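PDB 4OTE: lipoprotein from Clostridium difficile, which probably serves as the membrane-anchored substrate-binding lipoprotein of a methionine transport system, here holding selenomethionine. Local coordinates for residues Asn199-Arg204 with Lys214-Val219. Residues are numbered along the deposited sequence; the frame is centred on the assembly and turned at random.
Sequences NLLAFR and KVLQDV. With MSE (selenomethionine), chain C.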
loop_
_atom_site.group_PDB
_atom_site.type_symbol
_atom_site.label_atom_id
_atom_site.label_comp_id
_atom_site.label_asym_id
_atom_site.label_seq_id
_atom_site.Cartn_x
_atom_site.Cartn_y
_atom_site.Cartn_z
ATOM N N ASN A 199 6.402 1.482 2.113
ATOM C CA ASN A 199 5.608 1.835 3.281
ATOM C C ASN A 199 6.546 2.125 4.439
ATOM O O ASN A 199 7.678 1.629 4.478
ATOM C CB ASN A 199 4.640 0.716 3.661
ATOM C CG ASN A 199 3.535 0.524 2.638
ATOM O OD1 ASN A 199 3.699 0.838 1.457
ATOM N ND2 ASN A 199 2.402 0.002 3.087
ATOM N N LEU A 200 6.074 2.935 5.379
ATOM C CA LEU A 200 6.929 3.417 6.454
ATOM C C LEU A 200 6.116 3.944 7.624
ATOM O O LEU A 200 4.913 4.181 7.508
ATOM C CB LEU A 200 7.888 4.500 5.926
ATOM C CG LEU A 200 7.376 5.455 4.837
ATOM C CD1 LEU A 200 6.317 6.405 5.373
ATOM C CD2 LEU A 200 8.527 6.234 4.222
ATOM N N LEU A 201 6.789 4.105 8.754
ATOM C CA LEU A 201 6.192 4.722 9.917
ATOM C C LEU A 201 6.060 6.216 9.643
ATOM O O LEU A 201 6.962 6.832 9.068
ATOM C CB LEU A 201 7.057 4.478 11.153
ATOM C CG LEU A 201 6.385 4.730 12.503
ATOM C CD1 LEU A 201 5.430 3.597 12.850
ATOM C CD2 LEU A 201 7.435 4.903 13.591
ATOM N N ALA A 202 4.915 6.779 10.018
ATOM C CA ALA A 202 4.691 8.215 9.933
ATOM C C ALA A 202 4.380 8.747 11.321
ATOM O O ALA A 202 3.794 8.048 12.149
ATOM C CB ALA A 202 3.553 8.525 8.973
ATOM N N PHE A 203 4.781 9.986 11.576
ATOM C CA PHE A 203 4.628 10.581 12.896
ATOM C C PHE A 203 4.608 12.093 12.783
ATOM O O PHE A 203 4.987 12.647 11.749
ATOM C CB PHE A 203 5.756 10.123 13.824
ATOM C CG PHE A 203 7.099 10.060 13.157
ATOM C CD1 PHE A 203 7.868 11.205 13.004
ATOM C CD2 PHE A 203 7.588 8.859 12.669
ATOM C CE1 PHE A 203 9.105 11.151 12.379
ATOM C CE2 PHE A 203 8.824 8.796 12.043
ATOM C CZ PHE A 203 9.585 9.944 11.901
ATOM N N ARG A 204 4.143 12.757 13.835
ATOM C CA ARG A 204 4.123 14.213 13.855
ATOM C C ARG A 204 5.556 14.738 13.818
ATOM O O ARG A 204 6.444 14.202 14.487
ATOM C CB ARG A 204 3.389 14.740 15.093
ATOM C CG ARG A 204 1.894 14.454 15.095
ATOM C CD ARG A 204 1.228 15.006 16.342
ATOM N NE ARG A 204 1.734 14.372 17.560
ATOM C CZ ARG A 204 1.318 13.203 18.050
ATOM N NH1 ARG A 204 0.367 12.500 17.444
ATOM N NH2 ARG A 204 1.865 12.729 19.167
ATOM N N LYS A 214 11.890 6.605 17.922
ATOM C CA LYS A 214 13.186 5.955 17.838
ATOM C C LYS A 214 13.094 4.458 18.149
ATOM O O LYS A 214 13.660 3.634 17.424
ATOM C CB LYS A 214 14.136 6.641 18.811
ATOM C CG LYS A 214 15.586 6.244 18.694
ATOM C CD LYS A 214 16.421 7.134 19.601
ATOM C CE LYS A 214 17.356 6.317 20.468
ATOM N NZ LYS A 214 18.320 5.545 19.642
ATOM N N VAL A 215 12.379 4.112 19.217
ATOM C CA VAL A 215 12.177 2.707 19.591
ATOM C C VAL A 215 11.435 1.950 18.488
ATOM O O VAL A 215 11.810 0.836 18.138
ATOM C CB VAL A 215 11.420 2.569 20.936
ATOM C CG1 VAL A 215 10.788 1.187 21.092
ATOM C CG2 VAL A 215 12.358 2.849 22.102
ATOM N N LEU A 216 10.385 2.561 17.953
ATOM C CA LEU A 216 9.572 1.932 16.911
ATOM C C LEU A 216 10.369 1.672 15.644
ATOM O O LEU A 216 10.276 0.593 15.061
ATOM C CB LEU A 216 8.354 2.797 16.573
ATOM C CG LEU A 216 7.169 2.737 17.537
ATOM C CD1 LEU A 216 6.126 3.756 17.107
ATOM C CD2 LEU A 216 6.567 1.340 17.585
ATOM N N GLN A 217 11.156 2.656 15.219
ATOM C CA GLN A 217 11.936 2.508 13.997
ATOM C C GLN A 217 13.117 1.562 14.181
ATOM O O GLN A 217 13.561 0.944 13.216
ATOM C CB GLN A 217 12.376 3.867 13.459
ATOM C CG GLN A 217 11.200 4.696 12.961
ATOM C CD GLN A 217 11.591 5.719 11.920
ATOM O OE1 GLN A 217 11.261 5.574 10.746
ATOM N NE2 GLN A 217 12.300 6.756 12.344
ATOM N N ASP A 218 13.603 1.430 15.415
ATOM C CA ASP A 218 14.617 0.425 15.734
ATOM C C ASP A 218 14.060 -0.981 15.540
ATOM O O ASP A 218 14.626 -1.773 14.788
ATOM C CB ASP A 218 15.143 0.590 17.170
ATOM C CG ASP A 218 16.269 1.605 17.271
ATOM O OD1 ASP A 218 16.719 2.110 16.217
ATOM O OD2 ASP A 218 16.711 1.892 18.408
ATOM N N VAL A 219 12.936 -1.283 16.190
ATOM C CA VAL A 219 12.376 -2.632 16.105
ATOM C C VAL A 219 11.845 -2.937 14.704
ATOM O O VAL A 219 11.907 -4.083 14.265
ATOM C CB VAL A 219 11.289 -2.911 17.170
ATOM C CG1 VAL A 219 11.811 -2.587 18.565
ATOM C CG2 VAL A 219 10.007 -2.146 16.879
HETATM N N MSE C 301 0.190 -0.856 1.131
HETATM C CA MSE C 301 -0.213 0.195 0.137
HETATM C C MSE C 301 0.714 0.130 -1.027
HETATM O O MSE C 301 1.934 0.233 -0.865
HETATM O OXT MSE C 301 0.250 -0.022 -2.158
HETATM C CB MSE C 301 -0.181 1.610 0.712
HETATM C CG MSE C 301 -0.749 2.637 -0.272
HETATM SE SE MSE C 301 -0.520 4.471 0.417
HETATM C CE MSE C 301 -1.874 4.373 1.828
HETATM O O HOH W 1 9.569 3.770 9.261
#
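Leu201 and Phe203 of strand 199-204 reach across to Leu216 and Gln217 of helix 214-219, whose axis runs nearly antiparallel to the strand (172°) at a closest approach of 9.9 Å. The CB of Leu201 points toward the helix, and with CG anti to the backbone N (chi1 -164°) its methyl CD2 lies 3.8 Å from Leu216 CB and equally 3.8 Å from Gln217 CG. A branched aliphatic tip suits this place, since it meets two successive helix residues at once; Leu216, crossing it at about a right angle, also rests on Ala56 and Ile27. Gln217 serves both ways: its methylene CG packs on Leu201, while NE2 comes within 4.0 Å of Phe203 CE2, the amide turned 72° from the broad apolar ring, which also touches Met77. OE1 takes a hydrogen bond from Lys80 N and a second from a water, 2.9 Å away, which itself accepts from Leu201 N at 2.8 Å. The water thus gives the buried Leu201 N-H an acceptor, and together with Lys80 N it probably limits rotation of the carboxamide. Asn199, two residues before Leu201, belongs to the selenomethionine pocket. A helix laid against the central mixed sheet of one lobe is typical of the two-lobed periplasmic-binding-protein fold.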